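Local coordinates for particle-associated lyase (Acinetobacter bacteriophage AP22, PDB 4Y9V), which probably cleaves the capsular polysaccharide of Acinetobacter baumannii by a lyase reaction, as the trimeric tailspike with which phage AP22 meets its host, at residues G34-Q37 with Q38-N41; I90-T93 with D94-F98; N194-T197 with S198-I201; L468-W471 with A472-E475. All coordinates share one frame; numbering follows the deposited sequence. Where two conformers were deposited one is given.

Overall arrangement
Four local contacts, each within one continuous piece of chain, sample the tailspike from its N-terminal end to the last turns of its beta-helix. No two share a strand or helix, though contacts 1 and 2 both touch the second subunit. Contact 1 is polar, a capped helix start whose amides also bind the other two subunits. Contact 2, about 26 Å away between centres, is its opposite in chemistry: three phenylalanines buried between strands 89-92 and 96-100. Contact 3, in a region assigned to an Ig-like domain, is a partly exposed turn held by a glutamate and a lysine. Contact 4 is largely buried and mixes aromatic rings with a cation at a corner of strand 470-476.

Contact 1: G34-Q37 with Q38-N41; sequences GISQ and QEVN
A capping box opens helix 37-42, with Ser36 at the N-cap and Glu39 as its partner. The backbone N of Glu39 gives a hydrogen bond to Ser36 OG at 3.1 Å, and in return Ser36 N donates to Glu39 OE2 at 2.9 Å, nearly straight at 169°. The carboxylate oxygen is met on its anti side, somewhat out of plane. Two side-chain torsions make this exchange possible: Ser36 OG sits between its own N and carbonyl carbon (chi1 77°), facing the first turn, while the Glu39 chain runs extended beyond CG to bring OE2 back to the loop. Ser36 O then receives Val40 N at 3.0 Å, the first regular bond of the helix. Beneath the box, Ile35 CD1 rests 3.8 Å from Val40 CG2, the two side chains crossing at about a right angle, a hydrophobic staple beside the polar cap. One turn on, Gln37 NE2 reaches Asn41 OD1 at 3.1 Å; the acceptor lies in the Gln37 amide plane, but the donor stands above the Asn41 carbonyl plane, with the two amides turned 52° apart. The remaining amide atoms carry the pattern across the trimer: Gln37 OE1 accepts from Asn41 ND2 of the second subunit, and Asn41 ND2 donates to Gln37 OE1 and Asp31 OD1 of the third. Helix 37-42 thus follows the loop 34-36 at the N-terminal end of the chain, packed between equivalent helices of the other subunits and followed closely by strand 45-46.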
ATOM      1  N   GLY A  34     -22.794  27.739 -44.462  1.00  7.24           N
ATOM      2  CA  GLY A  34     -23.964  28.577 -44.475  1.00  7.84           C
ATOM      3  C   GLY A  34     -24.141  29.455 -43.264  1.00  7.15           C
ATOM      4  O   GLY A  34     -24.999  30.330 -43.312  1.00  9.54           O
ATOM      5  N   ILE A  35     -23.363  29.270 -42.215  1.00  7.18           N
ATOM      6  CA  ILE A  35     -23.340  30.251 -41.130  1.00  7.37           C
ATOM      7  C   ILE A  35     -22.402  31.380 -41.494  1.00  7.28           C
ATOM      8  O   ILE A  35     -21.473  31.227 -42.301  1.00  8.46           O
ATOM      9  CB  ILE A  35     -23.018  29.630 -39.755  1.00  7.93           C
ATOM     10  CG1 ILE A  35     -21.552  29.302 -39.517  1.00  8.30           C
ATOM     11  CG2 ILE A  35     -23.923  28.418 -39.487  1.00  8.42           C
ATOM     12  CD1 ILE A  35     -21.252  28.779 -38.112  1.00  9.12           C
ATOM     13  N   SER A  36     -22.585  32.569 -40.886  1.00  7.51           N
ATOM     14  CA  SER A  36     -21.715  33.683 -41.152  1.00  7.90           C
ATOM     15  C   SER A  36     -20.392  33.531 -40.413  1.00  7.01           C
ATOM     16  O   SER A  36     -20.261  32.780 -39.458  1.00  7.30           O
ATOM     17  CB  SER A  36     -22.344  35.011 -40.747  1.00  8.42           C
ATOM     18  OG  SER A  36     -22.288  35.183 -39.341  1.00  9.01           O
ATOM     19  N   GLN A  37     -19.410  34.357 -40.827  1.00  7.37           N
ATOM     20  CA  GLN A  37     -18.139  34.360 -40.101  1.00  7.48           C
ATOM     21  C   GLN A  37     -18.350  34.832 -38.670  1.00  6.73           C
ATOM     22  O   GLN A  37     -17.641  34.357 -37.764  1.00  7.37           O
ATOM     23  CB  GLN A  37     -17.125  35.257 -40.831  1.00  7.94           C
ATOM     24  CG  GLN A  37     -15.769  35.215 -40.179  1.00  7.62           C
ATOM     25  CD  GLN A  37     -15.177  33.820 -40.311  1.00  7.32           C
ATOM     26  OE1 GLN A  37     -15.180  33.240 -41.407  1.00  8.38           O
ATOM     27  NE2 GLN A  37     -14.633  33.271 -39.217  1.00  8.19           N
ATOM     28  N   GLN A  38     -19.264  35.751 -38.425  1.00  7.12           N
ATOM     29  CA  GLN A  38     -19.562  36.129 -37.031  1.00  7.00           C
ATOM     30  C   GLN A  38     -20.019  34.924 -36.233  1.00  6.88           C
ATOM     31  O   GLN A  38     -19.616  34.735 -35.082  1.00  7.30           O
ATOM     32  CB  GLN A  38     -20.581  37.248 -36.930  1.00  7.72           C
ATOM     33  CG  GLN A  38     -20.768  37.756 -35.515  1.00  7.88           C
ATOM     34  CD  GLN A  38     -19.499  38.352 -34.974  1.00  7.82           C
ATOM     35  OE1 GLN A  38     -18.998  39.361 -35.505  1.00  8.34           O
ATOM     36  NE2 GLN A  38     -18.940  37.753 -33.927  1.00  8.67           N
ATOM     37  N   GLU A  39     -20.897  34.120 -36.824  1.00  6.96           N
ATOM     38  CA  GLU A  39     -21.387  32.910 -36.139  1.00  7.00           C
ATOM     39  C   GLU A  39     -20.266  31.913 -35.903  1.00  6.48           C
ATOM     40  O   GLU A  39     -20.217  31.262 -34.863  1.00  7.40           O
ATOM     41  CB  GLU A  39     -22.524  32.283 -36.938  1.00  7.12           C
ATOM     42  CG  GLU A  39     -23.763  33.149 -37.006  1.00  8.68           C
ATOM     43  CD  GLU A  39     -24.826  32.465 -37.809  1.00  8.52           C
ATOM     44  OE1 GLU A  39     -25.709  31.792 -37.218  1.00 10.61           O
ATOM     45  OE2 GLU A  39     -24.786  32.538 -39.054  1.00 10.22           O
ATOM     46  N   VAL A  40     -19.315  31.779 -36.839  1.00  6.66           N
ATOM     47  CA  VAL A  40     -18.151  30.935 -36.592  1.00  6.61           C
ATOM     48  C   VAL A  40     -17.406  31.496 -35.375  1.00  6.25           C
ATOM     49  O   VAL A  40     -17.056  30.753 -34.458  1.00  6.90           O
ATOM     50  CB  VAL A  40     -17.218  30.852 -37.820  1.00  7.37           C
ATOM     51  CG1 VAL A  40     -15.940  30.123 -37.467  1.00  8.30           C
ATOM     52  CG2 VAL A  40     -17.906  30.211 -39.032  1.00  8.19           C
ATOM     53  N   ASN A  41     -17.111  32.770 -35.399  1.00  6.29           N
ATOM     54  CA  ASN A  41     -16.380  33.415 -34.303  1.00  6.63           C
ATOM     55  C   ASN A  41     -17.082  33.194 -32.964  1.00  6.46           C
ATOM     56  O   ASN A  41     -16.417  32.990 -31.949  1.00  7.40           O
ATOM     57  CB  ASN A  41     -16.218  34.905 -34.563  1.00  6.82           C
ATOM     58  CG  ASN A  41     -15.366  35.279 -35.774  1.00  6.90           C
ATOM     59  OD1 ASN A  41     -14.727  34.440 -36.391  1.00  7.63           O
ATOM     60  ND2 ASN A  41     -15.366  36.570 -36.072  1.00  7.61           N
TER
HETATM   61  O   HOH W   1     -26.946  31.341 -41.519  1.00 35.51           O

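Contact 2: I90-T93 with D94-F98; sequences IEFT and DDFEF
Phe92, Phe96 and Phe98 gather into an aromatic cluster where strand 89-92 turns through a short loop into strand 96-100. Phe92 meets the other two with the CD2-CE2-CZ side of its ring. Its CE2 stands over one face of Phe96, displaced toward the rim and 3.7 Å from Phe96 CD1; the planes are inclined at 47°, so the pair is oblique. Its CZ instead comes to the edge of Phe98, near that ring's plane, at 3.8 Å from Phe98 CE2, with the planes 76° apart. Within the second strand, Phe96 CE1 lies over the centre of the Phe98 ring, which closes the triangle. Different first torsions converge on this point: Phe96 has CG opposite its backbone N (chi1 -167°), whereas in Phe92 CG is anti to the carbonyl carbon, beside the N.

Strand 89-92 pairs with 113-125 and strand 96-100 with 77-79 and 211-213, so the rings fill the inside of a corner between two sheets, consistent with a beta-helix. Phe211 and Phe114 add further rings to Phe92, the latter edge-to-face.

At the solvent side of the corner a water is 2.8 Å from Thr93 OG1 and donates to Asp94 OD2 at 2.9 Å. No hydrogen bond joins residues 90-93 directly to 94-98; the side chains meet by apolar packing of rings, with this water as the polar link at the hydrated bend.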
ATOM      1  N   ILE A  90     -14.369  37.330  -7.300  1.00  5.62           N
ATOM      2  CA  ILE A  90     -15.194  36.866  -8.400  1.00  5.62           C
ATOM      3  C   ILE A  90     -15.891  35.570  -7.907  1.00  6.21           C
ATOM      4  O   ILE A  90     -15.211  34.600  -7.598  1.00  6.76           O
ATOM      5  CB  ILE A  90     -14.409  36.606  -9.669  1.00  6.20           C
ATOM      6  CG1 ILE A  90     -13.492  37.777 -10.010  1.00  6.34           C
ATOM      7  CG2 ILE A  90     -15.349  36.252 -10.816  1.00  7.21           C
ATOM      8  CD1 ILE A  90     -14.197  39.097 -10.274  1.00  7.13           C
ATOM      9  N   GLU A  91     -17.215  35.614  -7.848  0.69  7.03           N
ATOM     10  CA  GLU A  91     -18.035  34.544  -7.287  0.69  7.42           C
ATOM     11  C   GLU A  91     -18.742  33.839  -8.418  0.69  6.90           C
ATOM     12  O   GLU A  91     -19.686  34.349  -9.008  0.69  9.59           O
ATOM     13  CB  GLU A  91     -19.032  35.066  -6.237  0.69  9.22           C
ATOM     14  CG  GLU A  91     -18.323  35.688  -5.037  0.69 11.19           C
ATOM     15  CD  GLU A  91     -19.264  36.156  -3.948  0.69 14.47           C
ATOM     16  OE1 GLU A  91     -20.062  35.327  -3.504  0.69 20.08           O
ATOM     17  OE2 GLU A  91     -19.239  37.319  -3.462  0.69 21.91           O
ATOM     18  N   PHE A  92     -18.245  32.655  -8.761  1.00  6.56           N
ATOM     19  CA  PHE A  92     -18.857  31.812  -9.779  1.00  6.64           C
ATOM     20  C   PHE A  92     -19.911  30.944  -9.102  1.00  6.65           C
ATOM     21  O   PHE A  92     -19.607  30.206  -8.181  1.00  7.86           O
ATOM     22  CB  PHE A  92     -17.821  30.924 -10.453  1.00  6.84           C
ATOM     23  CG  PHE A  92     -16.665  31.655 -11.105  1.00  6.70           C
ATOM     24  CD1 PHE A  92     -15.520  32.042 -10.392  1.00  7.54           C
ATOM     25  CD2 PHE A  92     -16.723  31.961 -12.468  1.00  7.30           C
ATOM     26  CE1 PHE A  92     -14.517  32.705 -10.999  1.00  8.37           C
ATOM     27  CE2 PHE A  92     -15.686  32.642 -13.074  1.00  8.02           C
ATOM     28  CZ  PHE A  92     -14.575  32.997 -12.342  1.00  8.83           C
ATOM     29  N   THR A  93     -21.141  31.021  -9.589  1.00  7.09           N
ATOM     30  CA  THR A  93     -22.244  30.234  -9.076  1.00  7.66           C
ATOM     31  C   THR A  93     -22.934  29.393 -10.138  1.00  7.76           C
ATOM     32  O   THR A  93     -23.916  28.764  -9.825  1.00 10.21           O
ATOM     33  CB  THR A  93     -23.264  31.097  -8.325  1.00  9.79           C
ATOM     34  OG1 THR A  93     -23.757  32.111  -9.246  1.00 12.45           O
ATOM     35  CG2 THR A  93     -22.645  31.861  -7.191  1.00 13.90           C
ATOM     36  N   ASP A  94     -22.426  29.436 -11.343  1.00  7.87           N
ATOM     37  CA  ASP A  94     -22.835  28.584 -12.442  1.00  8.03           C
ATOM     38  C   ASP A  94     -21.595  27.933 -13.037  1.00  6.57           C
ATOM     39  O   ASP A  94     -20.467  28.454 -12.892  1.00  7.06           O
ATOM     40  CB  ASP A  94     -23.594  29.368 -13.566  1.00 10.44           C
ATOM     41  CG  ASP A  94     -25.023  29.590 -13.062  1.00 14.36           C
ATOM     42  OD1 ASP A  94     -25.765  28.576 -12.873  1.00 20.54           O
ATOM     43  OD2 ASP A  94     -25.421  30.704 -12.807  1.00 25.31           O
ATOM     44  N   ASP A  95     -21.773  26.816 -13.724  1.00  6.85           N
ATOM     45  CA  ASP A  95     -20.695  26.133 -14.399  1.00  6.13           C
ATOM     46  C   ASP A  95     -19.881  27.110 -15.239  1.00  6.28           C
ATOM     47  O   ASP A  95     -20.442  27.977 -15.900  1.00  8.08           O
ATOM     48  CB  ASP A  95     -21.212  25.019 -15.293  1.00  6.96           C
ATOM     49  CG  ASP A  95     -21.997  23.965 -14.563  1.00  7.26           C
ATOM     50  OD1 ASP A  95     -21.876  23.814 -13.342  1.00  8.00           O
ATOM     51  OD2 ASP A  95     -22.744  23.221 -15.304  1.00  9.94           O
ATOM     52  N   PHE A  96     -18.560  26.942 -15.245  1.00  5.74           N
ATOM     53  CA  PHE A  96     -17.663  27.823 -15.970  1.00  5.89           C
ATOM     54  C   PHE A  96     -16.376  27.077 -16.226  1.00  5.22           C
ATOM     55  O   PHE A  96     -15.912  26.384 -15.330  1.00  6.10           O
ATOM     56  CB  PHE A  96     -17.399  29.092 -15.132  1.00  6.51           C
ATOM     57  CG  PHE A  96     -16.740  30.195 -15.912  1.00  6.96           C
ATOM     58  CD1 PHE A  96     -15.369  30.312 -15.989  1.00  6.38           C
ATOM     59  CD2 PHE A  96     -17.535  31.111 -16.576  1.00 12.79           C
ATOM     60  CE1 PHE A  96     -14.778  31.360 -16.730  1.00  7.17           C
ATOM     61  CE2 PHE A  96     -16.950  32.126 -17.290  1.00 15.91           C
ATOM     62  CZ  PHE A  96     -15.589  32.259 -17.391  1.00 10.55           C
ATOM     63  N   GLU A  97     -15.783  27.277 -17.393  1.00  5.38           N
ATOM     64  CA  GLU A  97     -14.514  26.658 -17.747  1.00  5.20           C
ATOM     65  C   GLU A  97     -13.538  27.697 -18.289  1.00  5.18           C
ATOM     66  O   GLU A  97     -13.880  28.408 -19.246  1.00  6.24           O
ATOM     67  CB  GLU A  97     -14.723  25.561 -18.786  1.00  5.61           C
ATOM     68  CG  GLU A  97     -13.418  24.916 -19.246  1.00  6.03           C
ATOM     69  CD  GLU A  97     -13.540  23.725 -20.161  1.00  7.91           C
ATOM     70  OE1 GLU A  97     -14.674  23.401 -20.592  1.00 10.74           O
ATOM     71  OE2 GLU A  97     -12.483  23.085 -20.446  1.00 10.06           O
ATOM     72  N   PHE A  98     -12.358  27.764 -17.696  1.00  4.94           N
ATOM     73  CA  PHE A  98     -11.248  28.516 -18.259  1.00  5.17           C
ATOM     74  C   PHE A  98     -10.362  27.606 -19.112  1.00  4.85           C
ATOM     75  O   PHE A  98     -10.023  26.484 -18.714  1.00  5.59           O
ATOM     76  CB  PHE A  98     -10.312  29.056 -17.155  1.00  5.45           C
ATOM     77  CG  PHE A  98     -10.847  30.249 -16.417  1.00  5.43           C
ATOM     78  CD1 PHE A  98     -10.642  31.543 -16.931  1.00  5.73           C
ATOM     79  CD2 PHE A  98     -11.520  30.148 -15.188  1.00  6.14           C
ATOM     80  CE1 PHE A  98     -11.055  32.650 -16.231  1.00  6.28           C
ATOM     81  CE2 PHE A  98     -11.937  31.275 -14.502  1.00  7.00           C
ATOM     82  CZ  PHE A  98     -11.699  32.528 -15.018  1.00  6.62           C
TER
HETATM   83  O   HOH W   2     -26.299  31.183 -10.117  1.00 26.32           O

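Contact 3: N194-T197 with S198-I201; sequences NYLT and SENI
With CG anti to the carbonyl carbon, beside the backbone N (chi1 -69°), and the chain extended beyond it, Glu199 swings its carboxylate back across the turn to Leu196, whose own CG takes the same position, anti to its carbonyl carbon (chi1 -55°). Glu199 OE1 thereby accepts from Leu196 N at 2.9 Å, the N-H pointing at it with an angle of 161° but reaching it from above the carboxylate plane. The main chain answers in the other direction: Glu199 N donates to Leu196 O at 3.0 Å, the closing bond of a type I beta turn from Leu196 to Glu199. One glutamate therefore grips both polar backbone atoms of Leu196. The Leu196 side chain crosses the carboxylate obliquely, CD1 being 3.7 Å from Glu199 OE2, and Ser198 OG approaches Leu196 CB at 3.6 Å.

The negative charge has a second partner, since Lys171 forms a salt bridge with Glu199 OE1 and also donates to Asn194 O; the lysine would be expected to favour the ionised carboxylate. On the buried side, Ile201 CD1 comes to the edge of the Tyr195 ring, near its plane and 4.1 Å from Tyr195 CD1, while Ile201 CG1 packs 3.5 Å from Leu196 O.

The turn lies in a region assigned to a tailspike Ig-like domain, in the loop that leads from strand 184-187 to strand 201-207. Tyr195, its hydroxyl hydrogen-bonded to Glu173, and Ile201 both lie against Ile154 of strand 151-156, which pairs antiparallel with 201-207.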
ATOM      1  N   ASN A 194     -24.114   7.805  14.058  1.00  6.04           N
ATOM      2  CA  ASN A 194     -25.454   7.712  14.594  1.00  6.35           C
ATOM      3  C   ASN A 194     -26.130   9.089  14.520  1.00  6.12           C
ATOM      4  O   ASN A 194     -25.500  10.099  14.857  1.00  7.11           O
ATOM      5  CB  ASN A 194     -25.404   7.327  16.080  1.00  7.32           C
ATOM      6  CG  ASN A 194     -24.760   5.979  16.258  1.00  8.10           C
ATOM      7  OD1 ASN A 194     -25.243   4.974  15.742  1.00  8.36           O
ATOM      8  ND2 ASN A 194     -23.642   5.927  16.971  1.00 12.17           N
ATOM      9  N   TYR A 195     -27.399   9.108  14.147  1.00  6.06           N
ATOM     10  CA  TYR A 195     -28.200  10.333  14.110  1.00  6.59           C
ATOM     11  C   TYR A 195     -29.602   9.979  14.585  1.00  6.90           C
ATOM     12  O   TYR A 195     -30.187   9.017  14.085  1.00  7.74           O
ATOM     13  CB  TYR A 195     -28.288  10.954  12.710  1.00  6.47           C
ATOM     14  CG  TYR A 195     -26.968  11.172  12.023  1.00  5.83           C
ATOM     15  CD1 TYR A 195     -26.206  12.316  12.191  1.00  6.31           C
ATOM     16  CD2 TYR A 195     -26.438  10.182  11.191  1.00  6.22           C
ATOM     17  CE1 TYR A 195     -24.992  12.460  11.540  1.00  6.14           C
ATOM     18  CE2 TYR A 195     -25.239  10.326  10.544  1.00  5.86           C
ATOM     19  CZ  TYR A 195     -24.499  11.489  10.713  1.00  5.54           C
ATOM     20  OH  TYR A 195     -23.287  11.680  10.100  1.00  5.84           O
ATOM     21  N   LEU A 196     -30.131  10.736  15.529  1.00  7.79           N
ATOM     22  CA  LEU A 196     -31.451  10.438  16.109  1.00  8.72           C
ATOM     23  C   LEU A 196     -32.497  11.436  15.661  1.00  9.48           C
ATOM     24  O   LEU A 196     -32.223  12.639  15.554  1.00  9.67           O
ATOM     25  CB  LEU A 196     -31.388  10.468  17.633  1.00 10.78           C
ATOM     26  CG  LEU A 196     -30.332   9.540  18.251  1.00 12.75           C
ATOM     27  CD1 LEU A 196     -30.289   9.761  19.773  1.00 15.72           C
ATOM     28  CD2 LEU A 196     -30.516   8.071  17.866  1.00 16.52           C
ATOM     29  N   THR A 197     -33.726  10.968  15.513  0.57 11.14           N
ATOM     30  CA  THR A 197     -34.852  11.824  15.198  0.57 12.62           C
ATOM     31  C   THR A 197     -34.919  13.000  16.155  0.57 12.91           C
ATOM     32  O   THR A 197     -35.204  14.128  15.744  0.57 11.92           O
ATOM     33  CB  THR A 197     -36.174  11.061  15.284  0.57 13.27           C
ATOM     34  OG1 THR A 197     -36.333  10.451  16.580  0.57 17.97           O
ATOM     35  CG2 THR A 197     -36.135   9.978  14.225  0.57 14.79           C
ATOM     36  N   SER A 198     -34.702  12.654  17.444  1.00 12.28           N
ATOM     37  CA  SER A 198     -34.797  13.576  18.535  1.00 14.23           C
ATOM     38  C   SER A 198     -33.757  14.678  18.525  1.00 14.13           C
ATOM     39  O   SER A 198     -33.899  15.678  19.255  1.00 15.24           O
ATOM     40  CB  SER A 198     -34.685  12.797  19.879  1.00 16.56           C
ATOM     41  OG  SER A 198     -33.406  12.202  20.035  1.00 17.46           O
ATOM     42  N   GLU A 199     -32.680  14.530  17.798  1.00 11.42           N
ATOM     43  CA  GLU A 199     -31.597  15.468  17.681  1.00 10.15           C
ATOM     44  C   GLU A 199     -31.960  16.534  16.612  1.00  9.59           C
ATOM     45  O   GLU A 199     -32.893  16.361  15.832  1.00  9.79           O
ATOM     46  CB  GLU A 199     -30.259  14.771  17.319  1.00 10.05           C
ATOM     47  CG  GLU A 199     -29.737  13.914  18.502  1.00 10.85           C
ATOM     48  CD  GLU A 199     -28.637  12.963  18.120  1.00 11.38           C
ATOM     49  OE1 GLU A 199     -28.443  12.669  16.941  1.00  9.29           O
ATOM     50  OE2 GLU A 199     -27.956  12.483  19.061  1.00 16.02           O
ATOM     51  N   ASN A 200     -31.193  17.628  16.552  1.00  9.48           N
ATOM     52  CA  ASN A 200     -31.372  18.666  15.566  1.00  8.92           C
ATOM     53  C   ASN A 200     -30.664  18.289  14.253  1.00  7.95           C
ATOM     54  O   ASN A 200     -29.574  18.747  13.977  1.00  9.42           O
ATOM     55  CB  ASN A 200     -30.883  20.013  16.042  1.00 11.82           C
ATOM     56  CG  ASN A 200     -31.854  20.624  17.002  1.00 13.21           C
ATOM     57  OD1 ASN A 200     -33.058  20.698  16.673  1.00 17.96           O
ATOM     58  ND2 ASN A 200     -31.402  21.095  18.129  1.00 13.17           N
ATOM     59  N   ILE A 201     -31.290  17.348  13.536  1.00  8.07           N
ATOM     60  CA  ILE A 201     -30.735  16.800  12.294  1.00  7.21           C
ATOM     61  C   ILE A 201     -31.500  17.310  11.107  1.00  8.22           C
ATOM     62  O   ILE A 201     -32.689  17.016  10.913  1.00 14.03           O
ATOM     63  CB  ILE A 201     -30.746  15.262  12.279  1.00  7.53           C
ATOM     64  CG1 ILE A 201     -30.214  14.616  13.534  1.00  7.59           C
ATOM     65  CG2 ILE A 201     -30.005  14.773  11.023  1.00  8.63           C
ATOM     66  CD1 ILE A 201     -28.781  14.993  13.884  1.00  7.76           C
TER

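Contact 4: L468-W471 with A472-E475; sequences LRHW and AWVE
Cation-pi, CH-pi and edge-to-face interactions join Arg469, His470 and Trp473 round a corner of the chain. In the first, which belongs to one of two arginine positions, the Arg469 guanidinium stands over the six-membered ring of Trp473, CZ lying 4.9 Å from its centroid. Its plane is turned 78° from the indole, so that it comes edge-on and NH2 does the touching, at roughly 3.3 Å from Trp473 CE3. Glu475 CB packs on the opposite face of the same indole.

The CH-pi contact runs between Trp473 CB and one face of the His470 ring, 3.7 Å from the centroid. Farther out, the edge of the Trp473 five-membered ring is directed at the imidazole face, with planes 64° apart. His470 CG lies between its backbone N and carbonyl carbon (chi1 69°), which turns the ring toward residues 472-473.

Hydrogen bonding fixes the rotation of the imidazole. In the same arginine position, Arg469 NE donates to His470 ND1 at 3.1 Å, nearly in the plane of both groups, and a bend at the third torsion lets the arginine serve imidazole and indole together. His470 NE2 bonds to Thr438 and Trp473 NE1 to Ser509, while Tyr507 meets both the arginine, by cation-pi, and Trp473, edge-to-face.

At Trp471 the chain bends, and its indole packs on Ile457, Val491 and Val494. Strand 470-476 is outermost, within this chain, of a parallel sheet, beside 435-441; corners that carry the chain from one parallel sheet to the next are typical of the right-handed beta-helix of pectin lyase-like proteins.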
ATOM      1  N   LEU A 468      16.310   3.716  25.637  1.00  5.61           N
ATOM      2  CA  LEU A 468      14.853   3.820  25.513  1.00  5.49           C
ATOM      3  C   LEU A 468      14.259   3.437  26.834  1.00  5.33           C
ATOM      4  O   LEU A 468      14.573   2.375  27.368  1.00  6.16           O
ATOM      5  CB  LEU A 468      14.371   2.877  24.387  1.00  5.20           C
ATOM      6  CG  LEU A 468      12.846   2.858  24.181  1.00  5.06           C
ATOM      7  CD1 LEU A 468      12.308   4.182  23.700  1.00  5.42           C
ATOM      8  CD2 LEU A 468      12.466   1.738  23.194  1.00  5.62           C
ATOM      9  N   ARG A 469      13.351   4.269  27.377  0.72  5.20           N
ATOM     10  CA  ARG A 469      12.696   3.918  28.620  0.72  5.45           C
ATOM     11  C   ARG A 469      11.546   2.942  28.411  0.72  5.12           C
ATOM     12  O   ARG A 469      11.426   1.978  29.182  0.72  5.67           O
ATOM     13  CB  ARG A 469      12.194   5.163  29.371  0.72  6.85           C
ATOM     14  CG  ARG A 469      11.672   4.872  30.739  0.72  8.08           C
ATOM     15  CD  ARG A 469      10.975   6.084  31.443  0.72 12.70           C
ATOM     16  NE  ARG A 469       9.490   6.175  31.048  0.72 12.85           N
ATOM     17  CZ  ARG A 469       8.692   6.822  31.862  0.72 16.55           C
ATOM     18  NH1 ARG A 469       8.730   7.567  33.039  0.72 22.42           N
ATOM     19  NH2 ARG A 469       7.415   6.770  31.383  0.72 17.02           N
ATOM     20  N   HIS A 470      10.682   3.183  27.432  1.00  4.97           N
ATOM     21  CA  HIS A 470       9.518   2.316  27.249  1.00  4.89           C
ATOM     22  C   HIS A 470       9.063   2.289  25.800  1.00  4.56           C
ATOM     23  O   HIS A 470       9.159   3.282  25.076  1.00  5.07           O
ATOM     24  CB  HIS A 470       8.350   2.691  28.154  1.00  5.19           C
ATOM     25  CG  HIS A 470       7.667   3.996  27.850  1.00  5.61           C
ATOM     26  ND1 HIS A 470       7.978   5.153  28.511  1.00  7.34           N
ATOM     27  CD2 HIS A 470       6.698   4.267  26.945  1.00  5.90           C
ATOM     28  CE1 HIS A 470       7.176   6.094  27.976  1.00  8.02           C
ATOM     29  NE2 HIS A 470       6.406   5.604  27.039  1.00  6.92           N
ATOM     30  N   TRP A 471       8.468   1.145  25.437  1.00  4.61           N
ATOM     31  CA  TRP A 471       7.710   1.028  24.195  1.00  4.38           C
ATOM     32  C   TRP A 471       6.290   1.571  24.356  1.00  4.33           C
ATOM     33  O   TRP A 471       5.845   2.342  23.500  1.00  5.50           O
ATOM     34  CB  TRP A 471       7.716  -0.422  23.686  1.00  4.50           C
ATOM     35  CG  TRP A 471       9.014  -0.783  23.006  1.00  4.64           C
ATOM     36  CD1 TRP A 471      10.133  -1.326  23.568  1.00  4.72           C
ATOM     37  CD2 TRP A 471       9.299  -0.576  21.633  1.00  4.66           C
ATOM     38  NE1 TRP A 471      11.109  -1.487  22.600  1.00  5.09           N
ATOM     39  CE2 TRP A 471      10.626  -1.037  21.394  1.00  4.83           C
ATOM     40  CE3 TRP A 471       8.562  -0.075  20.547  1.00  4.91           C
ATOM     41  CZ2 TRP A 471      11.219  -0.989  20.139  1.00  5.23           C
ATOM     42  CZ3 TRP A 471       9.160  -0.045  19.289  1.00  5.37           C
ATOM     43  CH2 TRP A 471      10.475  -0.495  19.091  1.00  5.56           C
ATOM     44  N   ALA A 472       5.556   1.173  25.394  1.00  4.53           N
ATOM     45  CA  ALA A 472       4.183   1.618  25.595  1.00  4.44           C
ATOM     46  C   ALA A 472       3.948   2.063  27.037  1.00  4.49           C
ATOM     47  O   ALA A 472       4.360   1.379  27.973  1.00  5.06           O
ATOM     48  CB  ALA A 472       3.196   0.490  25.273  1.00  5.10           C
ATOM     49  N   TRP A 473       3.208   3.169  27.180  1.00  4.47           N
ATOM     50  CA  TRP A 473       2.766   3.630  28.503  1.00  4.66           C
ATOM     51  C   TRP A 473       1.458   4.392  28.328  1.00  4.59           C
ATOM     52  O   TRP A 473       1.322   5.171  27.383  1.00  5.07           O
ATOM     53  CB  TRP A 473       3.804   4.527  29.148  1.00  4.98           C
ATOM     54  CG  TRP A 473       3.508   4.880  30.574  1.00  5.02           C
ATOM     55  CD1 TRP A 473       3.016   4.074  31.564  1.00  5.62           C
ATOM     56  CD2 TRP A 473       3.741   6.160  31.190  1.00  5.51           C
ATOM     57  NE1 TRP A 473       2.920   4.761  32.745  1.00  5.70           N
ATOM     58  CE2 TRP A 473       3.355   6.042  32.555  1.00  5.71           C
ATOM     59  CE3 TRP A 473       4.224   7.393  30.731  1.00  6.10           C
ATOM     60  CZ2 TRP A 473       3.465   7.116  33.445  1.00  6.72           C
ATOM     61  CZ3 TRP A 473       4.329   8.449  31.605  1.00  7.70           C
ATOM     62  CH2 TRP A 473       3.930   8.307  32.953  1.00  7.72           C
ATOM     63  N   VAL A 474       0.511   4.163  29.238  1.00  4.71           N
ATOM     64  CA  VAL A 474      -0.780   4.855  29.293  1.00  4.73           C
ATOM     65  C   VAL A 474      -1.013   5.202  30.759  1.00  5.01           C
ATOM     66  O   VAL A 474      -0.962   4.310  31.596  1.00  5.68           O
ATOM     67  CB  VAL A 474      -1.912   3.961  28.759  1.00  5.22           C
ATOM     68  CG1 VAL A 474      -3.252   4.681  28.887  1.00  5.98           C
ATOM     69  CG2 VAL A 474      -1.656   3.520  27.330  1.00  5.91           C
ATOM     70  N   GLU A 475      -1.300   6.480  31.082  1.00  4.79           N
ATOM     71  CA  GLU A 475      -1.468   6.840  32.477  1.00  5.13           C
ATOM     72  C   GLU A 475      -2.179   8.198  32.603  1.00  5.05           C
ATOM     73  O   GLU A 475      -2.084   9.063  31.721  1.00  5.65           O
ATOM     74  CB  GLU A 475      -0.103   6.861  33.184  1.00  5.44           C
ATOM     75  CG  GLU A 475      -0.175   6.972  34.733  1.00  5.75           C
ATOM     76  CD  GLU A 475      -1.099   5.957  35.322  1.00  5.79           C
ATOM     77  OE1 GLU A 475      -0.655   4.811  35.568  1.00  6.73           O
ATOM     78  OE2 GLU A 475      -2.302   6.270  35.503  1.00  5.94           O
TER